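Local coordinates for protein CDP-archaeol synthase (Aeropyrum pernix K1, PDB 5GUF) that probably catalyses transfer of the cytidylyl group of CTP to an archaeal digeranylgeranylglyceryl phosphate, forming CDP-archaeol and releasing diphosphate, and binds CTP and magnesium ions in the membrane, at residues L20-N28 against S89-D100; P119-Y127 against A146-H157. One frame throughout, in Å; residues are numbered along the deposited sequence.

Contact 1: residues L20-N28 against S89-D100. With K (potassium ion), chain F; CTP (cytidine-5'-triphosphate), chain B.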
loop_
_atom_site.group_PDB
_atom_site.type_symbol
_atom_site.label_atom_id
_atom_site.label_comp_id
_atom_site.label_asym_id
_atom_site.label_seq_id
_atom_site.Cartn_x
_atom_site.Cartn_y
_atom_site.Cartn_z
ATOM N N LEU A 20 7.591 5.022 -19.106
ATOM C CA LEU A 20 7.627 6.294 -18.399
ATOM C C LEU A 20 8.294 6.148 -17.031
ATOM O O LEU A 20 9.062 7.021 -16.607
ATOM C CB LEU A 20 6.206 6.841 -18.273
ATOM C CG LEU A 20 6.038 8.214 -17.633
ATOM C CD1 LEU A 20 6.663 9.307 -18.504
ATOM C CD2 LEU A 20 4.557 8.457 -17.424
ATOM N N MET A 21 8.044 5.039 -16.345
ATOM C CA MET A 21 8.489 4.866 -14.969
ATOM C C MET A 21 9.889 4.273 -14.822
ATOM O O MET A 21 10.442 4.318 -13.713
ATOM C CB MET A 21 7.509 3.972 -14.222
ATOM C CG MET A 21 6.199 4.653 -13.880
ATOM S SD MET A 21 6.419 5.892 -12.576
ATOM C CE MET A 21 6.088 7.392 -13.496
ATOM N N LEU A 22 10.469 3.708 -15.883
ATOM C CA LEU A 22 11.770 3.056 -15.736
ATOM C C LEU A 22 12.857 3.996 -15.223
ATOM O O LEU A 22 13.723 3.534 -14.466
ATOM C CB LEU A 22 12.179 2.385 -17.056
ATOM C CG LEU A 22 11.764 0.904 -17.167
ATOM C CD1 LEU A 22 11.766 0.418 -18.612
ATOM C CD2 LEU A 22 12.648 0.004 -16.315
ATOM N N PRO A 23 12.887 5.282 -15.573
ATOM C CA PRO A 23 13.850 6.174 -14.901
ATOM C C PRO A 23 13.668 6.244 -13.396
ATOM O O PRO A 23 14.661 6.307 -12.663
ATOM C CB PRO A 23 13.588 7.532 -15.572
ATOM C CG PRO A 23 13.160 7.149 -16.956
ATOM C CD PRO A 23 12.353 5.878 -16.811
ATOM N N ALA A 24 12.423 6.242 -12.913
ATOM C CA ALA A 24 12.174 6.258 -11.472
ATOM C C ALA A 24 12.634 4.955 -10.820
ATOM O O ALA A 24 13.286 4.970 -9.771
ATOM C CB ALA A 24 10.684 6.494 -11.209
ATOM N N MET A 25 12.272 3.817 -11.421
ATOM C CA MET A 25 12.743 2.520 -10.945
ATOM C C MET A 25 14.265 2.492 -10.862
ATOM O O MET A 25 14.842 1.998 -9.886
ATOM C CB MET A 25 12.251 1.416 -11.879
ATOM C CG MET A 25 10.786 1.058 -11.715
ATOM S SD MET A 25 10.282 -0.263 -12.845
ATOM C CE MET A 25 9.601 0.683 -14.195
ATOM N N ILE A 26 14.930 3.042 -11.881
ATOM C CA ILE A 26 16.383 3.053 -11.898
ATOM C C ILE A 26 16.926 4.066 -10.895
ATOM O O ILE A 26 17.929 3.812 -10.224
ATOM C CB ILE A 26 16.894 3.307 -13.328
ATOM C CG1 ILE A 26 16.810 1.993 -14.108
ATOM C CG2 ILE A 26 18.332 3.783 -13.302
ATOM C CD1 ILE A 26 16.818 2.146 -15.595
ATOM N N ALA A 27 16.270 5.218 -10.762
ATOM C CA ALA A 27 16.669 6.160 -9.722
ATOM C C ALA A 27 16.511 5.540 -8.340
ATOM O O ALA A 27 17.355 5.741 -7.465
ATOM C CB ALA A 27 15.853 7.447 -9.823
ATOM N N ASN A 28 15.452 4.757 -8.138
ATOM C CA ASN A 28 15.195 4.185 -6.824
ATOM C C ASN A 28 16.159 3.054 -6.485
ATOM O O ASN A 28 16.453 2.835 -5.305
ATOM C CB ASN A 28 13.758 3.682 -6.757
ATOM C CG ASN A 28 13.453 2.985 -5.467
ATOM O OD1 ASN A 28 13.553 3.574 -4.393
ATOM N ND2 ASN A 28 13.100 1.711 -5.558
ATOM N N SER A 89 12.275 12.879 -17.510
ATOM C CA SER A 89 12.783 11.818 -16.644
ATOM C C SER A 89 13.618 12.344 -15.484
ATOM O O SER A 89 13.540 11.752 -14.393
ATOM C CB SER A 89 13.577 10.797 -17.464
ATOM O OG SER A 89 12.727 10.131 -18.397
ATOM N N PRO A 90 14.417 13.410 -15.627
ATOM C CA PRO A 90 15.070 13.964 -14.428
ATOM C C PRO A 90 14.081 14.385 -13.347
ATOM O O PRO A 90 14.278 14.042 -12.172
ATOM C CB PRO A 90 15.868 15.160 -14.978
ATOM C CG PRO A 90 16.124 14.805 -16.427
ATOM C CD PRO A 90 14.876 14.081 -16.865
ATOM N N ALA A 91 13.020 15.120 -13.711
ATOM C CA ALA A 91 12.025 15.511 -12.714
ATOM C C ALA A 91 11.357 14.286 -12.092
ATOM O O ALA A 91 11.134 14.249 -10.876
ATOM C CB ALA A 91 10.974 16.432 -13.339
ATOM N N ILE A 92 11.037 13.274 -12.913
ATOM C CA ILE A 92 10.414 12.056 -12.398
ATOM C C ILE A 92 11.368 11.321 -11.465
ATOM O O ILE A 92 10.963 10.833 -10.398
ATOM C CB ILE A 92 9.946 11.155 -13.559
ATOM C CG1 ILE A 92 8.855 11.859 -14.385
ATOM C CG2 ILE A 92 9.431 9.808 -13.051
ATOM C CD1 ILE A 92 8.126 10.958 -15.373
ATOM N N ALA A 93 12.647 11.228 -11.852
ATOM C CA ALA A 93 13.661 10.679 -10.957
ATOM C C ALA A 93 13.660 11.397 -9.613
ATOM O O ALA A 93 13.758 10.755 -8.560
ATOM C CB ALA A 93 15.048 10.783 -11.600
ATOM N N LEU A 94 13.570 12.733 -9.634
ATOM C CA LEU A 94 13.506 13.498 -8.389
ATOM C C LEU A 94 12.280 13.116 -7.569
ATOM O O LEU A 94 12.372 12.950 -6.349
ATOM C CB LEU A 94 13.507 15.003 -8.676
ATOM C CG LEU A 94 14.883 15.513 -9.116
ATOM C CD1 LEU A 94 14.866 16.994 -9.441
ATOM C CD2 LEU A 94 15.941 15.201 -8.056
ATOM N N GLY A 95 11.128 12.963 -8.219
ATOM C CA GLY A 95 9.949 12.519 -7.493
ATOM C C GLY A 95 10.121 11.135 -6.894
ATOM O O GLY A 95 9.670 10.864 -5.779
ATOM N N ALA A 96 10.767 10.233 -7.627
ATOM C CA ALA A 96 11.034 8.925 -7.058
ATOM C C ALA A 96 11.933 9.049 -5.839
ATOM O O ALA A 96 11.690 8.404 -4.815
ATOM C CB ALA A 96 11.668 8.009 -8.102
ATOM N N LEU A 97 12.965 9.894 -5.925
ATOM C CA LEU A 97 13.891 10.044 -4.805
ATOM C C LEU A 97 13.218 10.741 -3.623
ATOM O O LEU A 97 13.450 10.373 -2.464
ATOM C CB LEU A 97 15.135 10.812 -5.253
ATOM C CG LEU A 97 16.011 10.069 -6.268
ATOM C CD1 LEU A 97 17.047 10.998 -6.946
ATOM C CD2 LEU A 97 16.676 8.829 -5.662
ATOM N N ALA A 98 12.375 11.743 -3.900
ATOM C CA ALA A 98 11.671 12.452 -2.838
ATOM C C ALA A 98 10.675 11.536 -2.138
ATOM O O ALA A 98 10.565 11.555 -0.903
ATOM C CB ALA A 98 10.961 13.685 -3.415
ATOM N N GLY A 99 9.961 10.710 -2.915
ATOM C CA GLY A 99 8.995 9.792 -2.332
ATOM C C GLY A 99 9.644 8.718 -1.474
ATOM O O GLY A 99 9.098 8.318 -0.444
ATOM N N ASP A 100 10.813 8.233 -1.883
ATOM C CA ASP A 100 11.538 7.284 -1.053
ATOM C C ASP A 100 11.985 7.928 0.258
ATOM O O ASP A 100 11.911 7.307 1.326
ATOM C CB ASP A 100 12.727 6.733 -1.831
ATOM C CG ASP A 100 13.609 5.847 -0.998
ATOM O OD1 ASP A 100 13.136 4.803 -0.498
ATOM O OD2 ASP A 100 14.798 6.198 -0.854
HETATM K K K F . 12.742 2.198 0.150
HETATM N N1 CTP B . 20.429 4.642 -0.219
HETATM C C2 CTP B . 21.178 5.815 -0.176
HETATM N N3 CTP B . 20.601 7.051 -0.426
HETATM C C4 CTP B . 19.262 7.114 -0.785
HETATM C C5 CTP B . 18.517 5.932 -0.875
HETATM C C6 CTP B . 19.066 4.728 -0.422
HETATM O O2 CTP B . 22.376 5.766 0.093
HETATM N N4 CTP B . 18.708 8.297 -1.037
HETATM C "C1'" CTP B . 21.123 3.338 0.005
HETATM C "C2'" CTP B . 21.413 3.129 1.484
HETATM O "O2'" CTP B . 22.590 2.361 1.603
HETATM C "C3'" CTP B . 20.245 2.297 1.943
HETATM C "C4'" CTP B . 20.062 1.385 0.738
HETATM O "O4'" CTP B . 20.367 2.195 -0.396
HETATM O "O3'" CTP B . 20.547 1.605 3.126
HETATM C "C5'" CTP B . 18.664 0.768 0.676
HETATM O "O5'" CTP B . 17.672 1.751 0.473
HETATM P PA CTP B . 16.397 1.804 1.446
HETATM O O1A CTP B . 15.861 0.393 1.540
HETATM O O2A CTP B . 15.344 2.781 0.963
HETATM O O3A CTP B . 17.009 2.316 2.848
HETATM P PB CTP B . 16.917 1.503 4.237
HETATM O O1B CTP B . 18.296 0.971 4.568
HETATM O O2B CTP B . 15.928 0.367 4.205
HETATM O O3B CTP B . 16.450 2.656 5.273
HETATM P PG CTP B . 14.897 3.043 5.544
HETATM O O1G CTP B . 14.416 2.265 6.741
HETATM O O2G CTP B . 14.869 4.525 5.753
HETATM O O3G CTP B . 14.032 2.706 4.362
HETATM O O HOH W 1 12.330 2.797 -2.297
HETATM O O HOH W 2 12.151 4.577 1.944
HETATM O O HOH W 3 13.288 1.212 2.834
#
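I92 projects from helix 84-109 against a turn of helix 14-29, and its two branches find different partners. A chi1 of -63° puts CG1 beside the backbone N and turns the methyl CG2 to within 4.0 Å of A24 CB, where it also touches the bent end of M21 at CE, while CD1 reaches along to L20 CD1 at 3.8 Å, the two side chains crossing at nearly a right angle. A branched residue suits a position that must touch three neighbours at once; an alanine here would probably open a gap beside A24 and M21 and take from L20 the neighbour that CD1 of the isoleucine provides. A27 is small where the helices need to be close: its CB meets A93 CB at 3.9 Å, and L97 CD2 lies against its carbonyl O. A24 and A96 pair likewise, CB to CB at 3.6 Å, so alanines on both helices permit an axis separation of 8.2 Å at 46°. P23, which has no N-H to offer the preceding turn where the helix kinks, sets CG 3.3 Å from S89 OG, a hydroxyl already bonded to L85 O. The apolar seam ends in polar groups: N28 OD1 accepts from a water on the potassium ion, and D100 OD1 binds that ion directly at 2.7 Å, its OD2 paired with K57. Methyl packing thus sets the helices side by side, bringing D100 and N28 together beside CTP.

Contact 2: residues P119-Y127 against A146-H157. With K (potassium ion), chain F.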
loop_
_atom_site.group_PDB
_atom_site.type_symbol
_atom_site.label_atom_id
_atom_site.label_comp_id
_atom_site.label_asym_id
_atom_site.label_seq_id
_atom_site.Cartn_x
_atom_site.Cartn_y
_atom_site.Cartn_z
ATOM N N PRO A 119 6.529 -3.306 4.658
ATOM C CA PRO A 119 6.064 -3.856 3.378
ATOM C C PRO A 119 4.986 -2.968 2.770
ATOM O O PRO A 119 4.254 -2.269 3.478
ATOM C CB PRO A 119 5.514 -5.234 3.763
ATOM C CG PRO A 119 5.047 -5.047 5.151
ATOM C CD PRO A 119 6.056 -4.112 5.793
ATOM N N LEU A 120 4.917 -2.990 1.440
ATOM C CA LEU A 120 4.114 -2.053 0.659
ATOM C C LEU A 120 4.766 -0.674 0.628
ATOM O O LEU A 120 5.179 -0.225 -0.442
ATOM C CB LEU A 120 2.677 -1.963 1.177
ATOM C CG LEU A 120 1.782 -3.171 0.897
ATOM C CD1 LEU A 120 0.318 -2.750 1.022
ATOM C CD2 LEU A 120 2.072 -3.843 -0.476
ATOM N N LEU A 121 4.882 0.001 1.779
ATOM C CA LEU A 121 5.462 1.344 1.783
ATOM C C LEU A 121 6.885 1.349 1.227
ATOM O O LEU A 121 7.234 2.219 0.420
ATOM C CB LEU A 121 5.437 1.934 3.196
ATOM C CG LEU A 121 6.053 3.334 3.369
ATOM C CD1 LEU A 121 5.312 4.394 2.524
ATOM C CD2 LEU A 121 6.111 3.769 4.828
ATOM N N ASP A 122 7.721 0.384 1.646
ATOM C CA ASP A 122 9.097 0.300 1.152
ATOM C C ASP A 122 9.150 0.111 -0.361
ATOM O O ASP A 122 10.122 0.512 -1.006
ATOM C CB ASP A 122 9.839 -0.867 1.816
ATOM C CG ASP A 122 10.324 -0.546 3.229
ATOM O OD1 ASP A 122 10.321 0.644 3.611
ATOM O OD2 ASP A 122 10.682 -1.503 3.966
ATOM N N GLN A 123 8.144 -0.527 -0.946
ATOM C CA GLN A 123 8.208 -0.820 -2.368
ATOM C C GLN A 123 7.502 0.228 -3.219
ATOM O O GLN A 123 7.784 0.320 -4.412
ATOM C CB GLN A 123 7.604 -2.196 -2.661
ATOM C CG GLN A 123 8.345 -3.379 -2.056
ATOM C CD GLN A 123 8.055 -3.576 -0.572
ATOM O OE1 GLN A 123 6.967 -3.250 -0.078
ATOM N NE2 GLN A 123 9.039 -4.110 0.151
ATOM N N LEU A 124 6.620 1.036 -2.642
ATOM C CA LEU A 124 5.753 1.889 -3.433
ATOM C C LEU A 124 5.984 3.385 -3.236
ATOM O O LEU A 124 5.511 4.174 -4.065
ATOM C CB LEU A 124 4.288 1.546 -3.139
ATOM C CG LEU A 124 3.864 0.186 -3.702
ATOM C CD1 LEU A 124 2.371 -0.032 -3.528
ATOM C CD2 LEU A 124 4.263 0.054 -5.177
ATOM N N ASP A 125 6.722 3.796 -2.195
ATOM C CA ASP A 125 6.890 5.220 -1.899
ATOM C C ASP A 125 7.509 5.972 -3.072
ATOM O O ASP A 125 7.084 7.083 -3.399
ATOM C CB ASP A 125 7.750 5.390 -0.643
ATOM C CG ASP A 125 9.067 4.573 -0.700
ATOM O OD1 ASP A 125 9.369 3.920 -1.735
ATOM O OD2 ASP A 125 9.816 4.585 0.299
ATOM N N PHE A 126 8.528 5.397 -3.697
ATOM C CA PHE A 126 9.159 6.044 -4.840
ATOM C C PHE A 126 8.218 6.075 -6.042
ATOM O O PHE A 126 8.252 7.026 -6.833
ATOM C CB PHE A 126 10.463 5.314 -5.205
ATOM C CG PHE A 126 10.238 4.129 -6.073
ATOM C CD1 PHE A 126 9.927 2.903 -5.518
ATOM C CD2 PHE A 126 10.251 4.249 -7.460
ATOM C CE1 PHE A 126 9.671 1.808 -6.330
ATOM C CE2 PHE A 126 9.978 3.156 -8.264
ATOM C CZ PHE A 126 9.701 1.933 -7.685
ATOM N N TYR A 127 7.399 5.030 -6.202
ATOM C CA TYR A 127 6.439 4.986 -7.297
ATOM C C TYR A 127 5.405 6.093 -7.170
ATOM O O TYR A 127 5.020 6.705 -8.177
ATOM C CB TYR A 127 5.760 3.616 -7.337
ATOM C CG TYR A 127 4.570 3.529 -8.261
ATOM C CD1 TYR A 127 4.739 3.487 -9.636
ATOM C CD2 TYR A 127 3.269 3.483 -7.759
ATOM C CE1 TYR A 127 3.652 3.404 -10.488
ATOM C CE2 TYR A 127 2.177 3.402 -8.608
ATOM C CZ TYR A 127 2.382 3.370 -9.975
ATOM O OH TYR A 127 1.310 3.290 -10.844
ATOM N N ALA A 146 -2.553 2.731 -13.356
ATOM C CA ALA A 146 -1.853 3.149 -12.144
ATOM C C ALA A 146 -1.781 2.012 -11.131
ATOM O O ALA A 146 -0.769 1.847 -10.443
ATOM C CB ALA A 146 -2.535 4.368 -11.528
ATOM N N VAL A 147 -2.838 1.212 -11.032
ATOM C CA VAL A 147 -2.807 0.039 -10.169
ATOM C C VAL A 147 -1.892 -1.037 -10.751
ATOM O O VAL A 147 -1.074 -1.628 -10.036
ATOM C CB VAL A 147 -4.235 -0.489 -9.952
ATOM C CG1 VAL A 147 -4.204 -1.817 -9.195
ATOM C CG2 VAL A 147 -5.074 0.555 -9.216
ATOM N N GLU A 148 -2.012 -1.307 -12.056
ATOM C CA GLU A 148 -1.183 -2.340 -12.679
ATOM C C GLU A 148 0.299 -2.062 -12.471
ATOM O O GLU A 148 1.045 -2.943 -12.049
ATOM C CB GLU A 148 -1.499 -2.453 -14.171
ATOM C CG GLU A 148 -2.849 -3.078 -14.451
ATOM C CD GLU A 148 -3.239 -3.013 -15.913
ATOM O OE1 GLU A 148 -2.436 -2.515 -16.737
ATOM O OE2 GLU A 148 -4.353 -3.471 -16.241
ATOM N N ALA A 149 0.738 -0.839 -12.768
ATOM C CA ALA A 149 2.141 -0.483 -12.569
ATOM C C ALA A 149 2.579 -0.686 -11.119
ATOM O O ALA A 149 3.677 -1.196 -10.864
ATOM C CB ALA A 149 2.382 0.964 -13.002
ATOM N N ALA A 150 1.732 -0.299 -10.157
ATOM C CA ALA A 150 2.065 -0.533 -8.752
ATOM C C ALA A 150 2.257 -2.017 -8.474
ATOM O O ALA A 150 3.211 -2.409 -7.791
ATOM C CB ALA A 150 0.985 0.045 -7.839
ATOM N N ALA A 151 1.365 -2.859 -9.006
ATOM C CA ALA A 151 1.500 -4.300 -8.836
ATOM C C ALA A 151 2.684 -4.841 -9.619
ATOM O O ALA A 151 3.275 -5.856 -9.228
ATOM C CB ALA A 151 0.215 -5.007 -9.267
ATOM N N ALA A 152 3.042 -4.191 -10.726
ATOM C CA ALA A 152 4.240 -4.597 -11.448
ATOM C C ALA A 152 5.487 -4.244 -10.661
ATOM O O ALA A 152 6.489 -4.963 -10.733
ATOM C CB ALA A 152 4.280 -3.952 -12.830
ATOM N N VAL A 153 5.452 -3.146 -9.905
ATOM C CA VAL A 153 6.565 -2.832 -9.016
ATOM C C VAL A 153 6.695 -3.905 -7.945
ATOM O O VAL A 153 7.791 -4.416 -7.680
ATOM C CB VAL A 153 6.387 -1.435 -8.396
ATOM C CG1 VAL A 153 7.372 -1.243 -7.254
ATOM C CG2 VAL A 153 6.591 -0.364 -9.446
ATOM N N LEU A 154 5.574 -4.265 -7.314
ATOM C CA LEU A 154 5.583 -5.344 -6.335
ATOM C C LEU A 154 6.126 -6.629 -6.942
ATOM O O LEU A 154 7.027 -7.260 -6.381
ATOM C CB LEU A 154 4.179 -5.569 -5.779
ATOM C CG LEU A 154 3.588 -4.375 -5.038
ATOM C CD1 LEU A 154 2.167 -4.684 -4.604
ATOM C CD2 LEU A 154 4.474 -4.023 -3.850
ATOM N N LEU A 155 5.616 -7.009 -8.117
ATOM C CA LEU A 155 6.031 -8.267 -8.729
ATOM C C LEU A 155 7.522 -8.285 -9.026
ATOM O O LEU A 155 8.167 -9.326 -8.885
ATOM C CB LEU A 155 5.231 -8.530 -10.003
ATOM C CG LEU A 155 3.792 -8.965 -9.745
ATOM C CD1 LEU A 155 2.996 -8.977 -11.040
ATOM C CD2 LEU A 155 3.798 -10.333 -9.080
ATOM N N LEU A 156 8.096 -7.146 -9.413
ATOM C CA LEU A 156 9.515 -7.145 -9.745
ATOM C C LEU A 156 10.373 -7.167 -8.478
ATOM O O LEU A 156 11.419 -7.821 -8.436
ATOM C CB LEU A 156 9.841 -5.931 -10.612
ATOM C CG LEU A 156 11.315 -5.518 -10.649
ATOM C CD1 LEU A 156 12.083 -6.660 -11.310
ATOM C CD2 LEU A 156 11.536 -4.213 -11.418
ATOM N N HIS A 157 9.951 -6.455 -7.436
ATOM C CA HIS A 157 10.639 -6.535 -6.152
ATOM C C HIS A 157 10.636 -7.960 -5.616
ATOM O O HIS A 157 11.682 -8.486 -5.213
ATOM C CB HIS A 157 10.001 -5.570 -5.152
ATOM C CG HIS A 157 10.595 -4.198 -5.190
ATOM N ND1 HIS A 157 11.416 -3.726 -4.191
ATOM C CD2 HIS A 157 10.489 -3.197 -6.098
ATOM C CE1 HIS A 157 11.795 -2.493 -4.483
ATOM N NE2 HIS A 157 11.245 -2.148 -5.634
HETATM K K K F . 12.742 2.198 0.150
HETATM O O HOH W 3 13.288 1.212 2.834
HETATM O O HOH W 1 12.330 2.797 -2.297
HETATM O O HOH W 2 12.151 4.577 1.944
#
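Y127 is the knob of this contact, lodged in a hole on helix 143-161 formed by A146, A149, A150 and V153. Its hydroxyl donates to A146 O at 2.6 Å, on a lone pair in the carbonyl plane with a C=O...donor angle of 120°. That carbonyl makes only a weak helix bond to A150 N, so the tyrosine gives this oxygen a stronger partner. CG stands anti to the backbone N (chi1 169°), which carries the ring across to the other helix; one ring face lies over A150 CA, and CE2 comes 3.6 Å from A150 CB. The three alanines, with their short side chains, let the ring come within contact of the backbone, and V153 CG2 meets it near CD1. Toward the start of helix 121-136 the contact is aliphatic: L154 CD2 meets Q123 CB at 3.8 Å and L120 CD2 at 4.1 Å, while L124 CD2 rests on A150 O. Q123 CG also makes an off-centre CH-pi approach to H157, 4.1 Å from the centroid of that poorly ordered ring. Behind these, the bent chain of Q123 returns OE1 to L120 N, the N-cap residue, in a weak bond of 2.6 Å, and D125 OD1 takes the N-H of F126. The helices run roughly antiparallel, at 133°. W141 of strand 140-141 packs on Y127, A146 and A149; F126 reaches M25 and N28 of helix 14-29 and A96 of helix 84-109, and L120 meets L120 of the second subunit.

In the fold
Contacts 1 and 2 follow one another along the chain, with centres 13 Å apart, and helix 121-136 carries the second against the first. F126 bridges the two contacts: its CB lies 3.3 Å from A96 O, and its CD1 is 3.4 Å from N28 ND2. Nearby, D100 OD1 and D125 OD2 come within 3.4 Å of each other, a closeness the adjacent potassium ion probably eases. Both contacts feed that ion: D100 through its carboxylate, and D122 O, 3.3 Å from the ion, through a long bond. CTP O2A lies 2.8 Å from the potassium ion, which three shared waters also bind, so one end of each contact meets at the ion beside the nucleotide's alpha-phosphate.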